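Long-range contact in putative phosphatase (Bacteroides thetaiotaomicron, PDB 3KYA), which is a putative phosphatase of unconfirmed function that binds zinc ions and carries an IPT/TIG domain: residues Thr348-Tyr356 with Lys405-Ser413. Residues are numbered along the deposited sequence; the frame is centred on the assembly and turned at random.
Sequences TPYNFVGGY and KVTPEGIVS. With EDO (1,2-ethanediol), chain I.
Phe352 pushes the far end of its ring against the tight turn at Thr407-Gly410. CZ lies 3.5 Å from Pro408 O, which sits at the ring edge near its plane, and 3.6 Å from Gly410 CA, which approaches obliquely. On the neighbouring corner, CE2 meets Val406 CG1 at 3.7 Å. The ring extends this far because CG is anti to the backbone N (chi1 -180°). Val353 supplies the second contact: its CG1 lies over a face of the Phe352 ring, toward the rim, and reaches Val412 CG2 at 3.8 Å and Gly410 O at 3.5 Å. No hydrogen bond crosses between the segments; they are joined by van der Waals packing, partly of side-chain carbons against turn carbonyls. Six consecutive antiparallel sheets, the last completed by strand 105-110, fit a six-bladed beta-propeller; here the outermost strand of blade 313-352 meets the outer hairpin of blade 374-415. An alanine in place of Phe352 would probably open a gap beside Gly410 and Val406 and leave the ring of Tyr325 without its stacking partner. Phe352 and Val353 form a classic beta bulge opposite Phe334, which probably helps two adjacent side chains serve the contact. On the hairpin, Gly410 N bonds to Thr407 O at 2.9 Å, closing a type I turn with a G1 bulge, and Ile411 N donates to Thr407 OG1 (147°). Gly410, at phi 97°, suits this turn, and a beta carbon would also press on Phe352 CE1. Farther out, Tyr350 OH donates to ethanediol O2 at 2.7 Å, and the Tyr350 ring packs edge-to-face with Tyr68 of the second subunit.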
ATOM      1  N   THR A 348      -5.439 -26.261 -14.862  1.00 15.82           N
ATOM      2  CA  THR A 348      -4.716 -25.413 -15.795  1.00 16.25           C
ATOM      3  C   THR A 348      -4.477 -24.014 -15.224  1.00 15.64           C
ATOM      4  O   THR A 348      -5.422 -23.331 -14.840  1.00 15.31           O
ATOM      5  CB  THR A 348      -5.465 -25.307 -17.141  1.00 16.52           C
ATOM      6  OG1 THR A 348      -5.625 -26.621 -17.685  1.00 19.16           O
ATOM      7  CG2 THR A 348      -4.695 -24.451 -18.114  1.00 17.55           C
ATOM      8  N   PRO A 349      -3.204 -23.595 -15.151  1.00 15.73           N
ATOM      9  CA  PRO A 349      -2.882 -22.285 -14.581  1.00 15.34           C
ATOM     10  C   PRO A 349      -3.103 -21.113 -15.534  1.00 14.87           C
ATOM     11  O   PRO A 349      -3.324 -21.300 -16.734  1.00 14.91           O
ATOM     12  CB  PRO A 349      -1.383 -22.411 -14.252  1.00 15.32           C
ATOM     13  CG  PRO A 349      -0.872 -23.318 -15.322  1.00 16.63           C
ATOM     14  CD  PRO A 349      -1.981 -24.352 -15.494  1.00 15.92           C
ATOM     15  N   TYR A 350      -3.039 -19.910 -14.978  1.00 14.53           N
ATOM     16  CA  TYR A 350      -3.191 -18.682 -15.745  1.00 14.44           C
ATOM     17  C   TYR A 350      -2.149 -17.651 -15.302  1.00 13.98           C
ATOM     18  O   TYR A 350      -1.641 -17.706 -14.179  1.00 13.11           O
ATOM     19  CB  TYR A 350      -4.623 -18.132 -15.619  1.00 14.70           C
ATOM     20  CG  TYR A 350      -5.105 -17.810 -14.200  1.00 16.21           C
ATOM     21  CD1 TYR A 350      -4.784 -16.599 -13.591  1.00 16.83           C
ATOM     22  CD2 TYR A 350      -5.910 -18.702 -13.487  1.00 17.86           C
ATOM     23  CE1 TYR A 350      -5.237 -16.288 -12.314  1.00 17.17           C
ATOM     24  CE2 TYR A 350      -6.376 -18.394 -12.206  1.00 17.31           C
ATOM     25  CZ  TYR A 350      -6.029 -17.191 -11.628  1.00 18.05           C
ATOM     26  OH  TYR A 350      -6.483 -16.868 -10.368  1.00 19.83           O
ATOM     27  N   ASN A 351      -1.841 -16.715 -16.197  1.00 13.03           N
ATOM     28  CA  ASN A 351      -0.858 -15.677 -15.901  0.50 13.33           C
ATOM     29  C   ASN A 351      -1.329 -14.836 -14.712  1.00 13.27           C
ATOM     30  O   ASN A 351      -2.467 -14.402 -14.659  1.00 13.10           O
ATOM     31  CB  ASN A 351      -0.565 -14.820 -17.136  0.50 13.39           C
ATOM     32  CG  ASN A 351       0.050 -15.626 -18.271  0.50 13.86           C
ATOM     33  OD1 ASN A 351       0.081 -16.854 -18.227  0.50 13.66           O
ATOM     34  ND2 ASN A 351       0.519 -14.934 -19.308  0.50 15.52           N
ATOM     35  N   PHE A 352      -0.443 -14.649 -13.736  1.00 13.78           N
ATOM     36  CA  PHE A 352      -0.774 -13.935 -12.491  1.00 13.65           C
ATOM     37  C   PHE A 352      -0.015 -12.613 -12.311  1.00 13.76           C
ATOM     38  O   PHE A 352      -0.639 -11.547 -12.292  1.00 13.91           O
ATOM     39  CB  PHE A 352      -0.571 -14.897 -11.294  1.00 14.20           C
ATOM     40  CG  PHE A 352      -0.886 -14.278  -9.944  1.00 15.33           C
ATOM     41  CD1 PHE A 352      -2.118 -13.678  -9.704  1.00 17.12           C
ATOM     42  CD2 PHE A 352       0.040 -14.325  -8.910  1.00 16.34           C
ATOM     43  CE1 PHE A 352      -2.400 -13.105  -8.462  1.00 17.10           C
ATOM     44  CE2 PHE A 352      -0.235 -13.744  -7.675  1.00 16.17           C
ATOM     45  CZ  PHE A 352      -1.453 -13.150  -7.448  1.00 17.24           C
ATOM     46  N   VAL A 353       1.309 -12.662 -12.164  1.00 13.36           N
ATOM     47  CA  VAL A 353       2.112 -11.438 -12.018  1.00 13.47           C
ATOM     48  C   VAL A 353       3.368 -11.510 -12.876  1.00 14.13           C
ATOM     49  O   VAL A 353       3.928 -12.583 -13.073  1.00 14.09           O
ATOM     50  CB  VAL A 353       2.519 -11.150 -10.555  1.00 13.70           C
ATOM     51  CG1 VAL A 353       1.292 -10.791  -9.701  1.00 13.19           C
ATOM     52  CG2 VAL A 353       3.288 -12.341  -9.966  1.00 11.92           C
ATOM     53  N   GLY A 354       3.801 -10.356 -13.381  1.00 14.45           N
ATOM     54  CA  GLY A 354       4.968 -10.283 -14.244  1.00 14.89           C
ATOM     55  C   GLY A 354       4.569 -10.319 -15.711  1.00 15.64           C
ATOM     56  O   GLY A 354       3.435 -10.688 -16.049  1.00 15.84           O
ATOM     57  N   GLY A 355       5.513  -9.944 -16.574  1.00 16.34           N
ATOM     58  CA  GLY A 355       5.317  -9.933 -18.013  1.00 17.21           C
ATOM     59  C   GLY A 355       5.887 -11.142 -18.729  1.00 17.55           C
ATOM     60  O   GLY A 355       7.079 -11.395 -18.682  1.00 17.25           O
ATOM     61  N   TYR A 356       4.997 -11.890 -19.371  1.00 18.71           N
ATOM     62  CA  TYR A 356       5.317 -13.039 -20.214  1.00 18.96           C
ATOM     63  C   TYR A 356       6.493 -12.738 -21.158  1.00 18.77           C
ATOM     64  O   TYR A 356       6.353 -11.946 -22.085  1.00 17.89           O
ATOM     65  CB  TYR A 356       4.047 -13.385 -21.023  1.00 19.51           C
ATOM     66  CG  TYR A 356       4.177 -14.427 -22.113  1.00 20.33           C
ATOM     67  CD1 TYR A 356       4.078 -15.778 -21.828  1.00 23.18           C
ATOM     68  CD2 TYR A 356       4.315 -14.048 -23.451  1.00 23.39           C
ATOM     69  CE1 TYR A 356       4.169 -16.740 -22.837  1.00 24.86           C
ATOM     70  CE2 TYR A 356       4.409 -14.999 -24.465  1.00 24.17           C
ATOM     71  CZ  TYR A 356       4.333 -16.343 -24.151  1.00 25.12           C
ATOM     72  OH  TYR A 356       4.426 -17.294 -25.141  1.00 27.42           O
ATOM     73  N   LYS A 405       7.563  -8.812  -2.789  1.00 13.44           N
ATOM     74  CA  LYS A 405       6.359  -9.244  -2.101  1.00 13.45           C
ATOM     75  C   LYS A 405       5.190  -9.216  -3.086  1.00 13.94           C
ATOM     76  O   LYS A 405       5.090  -8.294  -3.896  1.00 13.62           O
ATOM     77  CB  LYS A 405       6.048  -8.301  -0.931  1.00 13.85           C
ATOM     78  CG  LYS A 405       4.766  -8.620  -0.164  1.00 14.40           C
ATOM     79  CD  LYS A 405       4.497  -7.557   0.892  1.00 16.44           C
ATOM     80  CE  LYS A 405       3.110  -7.653   1.466  1.00 17.81           C
ATOM     81  NZ  LYS A 405       2.798  -6.483   2.361  1.00 18.84           N
ATOM     82  N   VAL A 406       4.336 -10.234  -3.013  1.00 14.02           N
ATOM     83  CA  VAL A 406       3.159 -10.365  -3.863  1.00 13.82           C
ATOM     84  C   VAL A 406       1.938 -10.617  -2.983  1.00 14.00           C
ATOM     85  O   VAL A 406       1.870 -11.640  -2.282  1.00 13.04           O
ATOM     86  CB  VAL A 406       3.281 -11.546  -4.891  1.00 14.10           C
ATOM     87  CG1 VAL A 406       2.051 -11.588  -5.816  1.00 12.93           C
ATOM     88  CG2 VAL A 406       4.567 -11.436  -5.738  1.00 12.89           C
ATOM     89  N   THR A 407       0.979  -9.690  -3.001  1.00 14.31           N
ATOM     90  CA  THR A 407      -0.251  -9.873  -2.253  1.00 14.87           C
ATOM     91  C   THR A 407      -1.137 -10.849  -3.031  1.00 15.39           C
ATOM     92  O   THR A 407      -0.921 -11.063  -4.219  1.00 16.47           O
ATOM     93  CB  THR A 407      -1.002  -8.543  -2.016  1.00 14.95           C
ATOM     94  OG1 THR A 407      -1.408  -7.975  -3.268  1.00 14.80           O
ATOM     95  CG2 THR A 407      -0.121  -7.556  -1.252  1.00 14.28           C
ATOM     96  N   PRO A 408      -2.134 -11.449  -2.372  1.00 15.73           N
ATOM     97  CA  PRO A 408      -3.031 -12.390  -3.052  1.00 16.08           C
ATOM     98  C   PRO A 408      -3.752 -11.779  -4.257  1.00 16.22           C
ATOM     99  O   PRO A 408      -4.082 -12.498  -5.189  1.00 16.28           O
ATOM    100  CB  PRO A 408      -4.043 -12.752  -1.970  1.00 16.45           C
ATOM    101  CG  PRO A 408      -3.316 -12.586  -0.723  1.00 16.34           C
ATOM    102  CD  PRO A 408      -2.396 -11.413  -0.925  1.00 15.64           C
ATOM    103  N   GLU A 409      -3.951 -10.464  -4.227  1.00 16.39           N
ATOM    104  CA  GLU A 409      -4.614  -9.715  -5.298  1.00 17.04           C
ATOM    105  C   GLU A 409      -3.690  -9.445  -6.489  1.00 16.52           C
ATOM    106  O   GLU A 409      -4.144  -8.978  -7.539  1.00 16.85           O
ATOM    107  CB  GLU A 409      -5.157  -8.372  -4.760  1.00 17.44           C
ATOM    108  CG  GLU A 409      -6.275  -8.473  -3.695  1.00 19.48           C
ATOM    109  CD  GLU A 409      -5.829  -8.985  -2.319  1.00 24.31           C
ATOM    110  OE1 GLU A 409      -4.602  -9.019  -2.027  1.00 23.32           O
ATOM    111  OE2 GLU A 409      -6.732  -9.353  -1.513  1.00 27.43           O
ATOM    112  N   GLY A 410      -2.396  -9.713  -6.325  1.00 15.99           N
ATOM    113  CA  GLY A 410      -1.420  -9.527  -7.388  1.00 15.95           C
ATOM    114  C   GLY A 410      -0.632  -8.230  -7.368  1.00 15.46           C
ATOM    115  O   GLY A 410      -0.008  -7.874  -8.366  1.00 16.39           O
ATOM    116  N   ILE A 411      -0.643  -7.508  -6.255  1.00 14.87           N
ATOM    117  CA  ILE A 411       0.180  -6.306  -6.158  1.00 14.87           C
ATOM    118  C   ILE A 411       1.621  -6.721  -5.797  1.00 14.29           C
ATOM    119  O   ILE A 411       1.847  -7.384  -4.778  1.00 14.13           O
ATOM    120  CB  ILE A 411      -0.361  -5.297  -5.143  1.00 15.43           C
ATOM    121  CG1 ILE A 411      -1.765  -4.833  -5.556  1.00 16.40           C
ATOM    122  CG2 ILE A 411       0.560  -4.097  -5.048  1.00 15.49           C
ATOM    123  CD1 ILE A 411      -2.324  -3.681  -4.709  1.00 18.24           C
ATOM    124  N   VAL A 412       2.569  -6.349  -6.656  1.00 14.00           N
ATOM    125  CA  VAL A 412       3.975  -6.649  -6.456  1.00 13.53           C
ATOM    126  C   VAL A 412       4.714  -5.412  -5.946  1.00 13.77           C
ATOM    127  O   VAL A 412       4.599  -4.323  -6.512  1.00 12.75           O
ATOM    128  CB  VAL A 412       4.653  -7.152  -7.740  1.00 13.57           C
ATOM    129  CG1 VAL A 412       6.114  -7.605  -7.444  1.00 12.66           C
ATOM    130  CG2 VAL A 412       3.842  -8.295  -8.364  1.00 13.11           C
ATOM    131  N   SER A 413       5.479  -5.604  -4.871  1.00 13.97           N
ATOM    132  CA  SER A 413       6.292  -4.544  -4.279  1.00 14.39           C
ATOM    133  C   SER A 413       7.713  -5.066  -4.003  1.00 14.45           C
ATOM    134  O   SER A 413       8.013  -6.243  -4.258  1.00 14.53           O
ATOM    135  CB  SER A 413       5.644  -4.031  -2.993  1.00 14.61           C
ATOM    136  OG  SER A 413       5.512  -5.065  -2.038  1.00 16.00           O
TER
HETATM  137  C1  EDO I   8     -10.416 -17.410  -7.968  1.00 44.04           C
HETATM  138  O1  EDO I   8     -10.480 -18.721  -7.406  1.00 44.45           O
HETATM  139  C2  EDO I   8      -9.021 -17.156  -8.505  1.00 44.42           C
HETATM  140  O2  EDO I   8      -8.615 -18.202  -9.389  1.00 43.56           O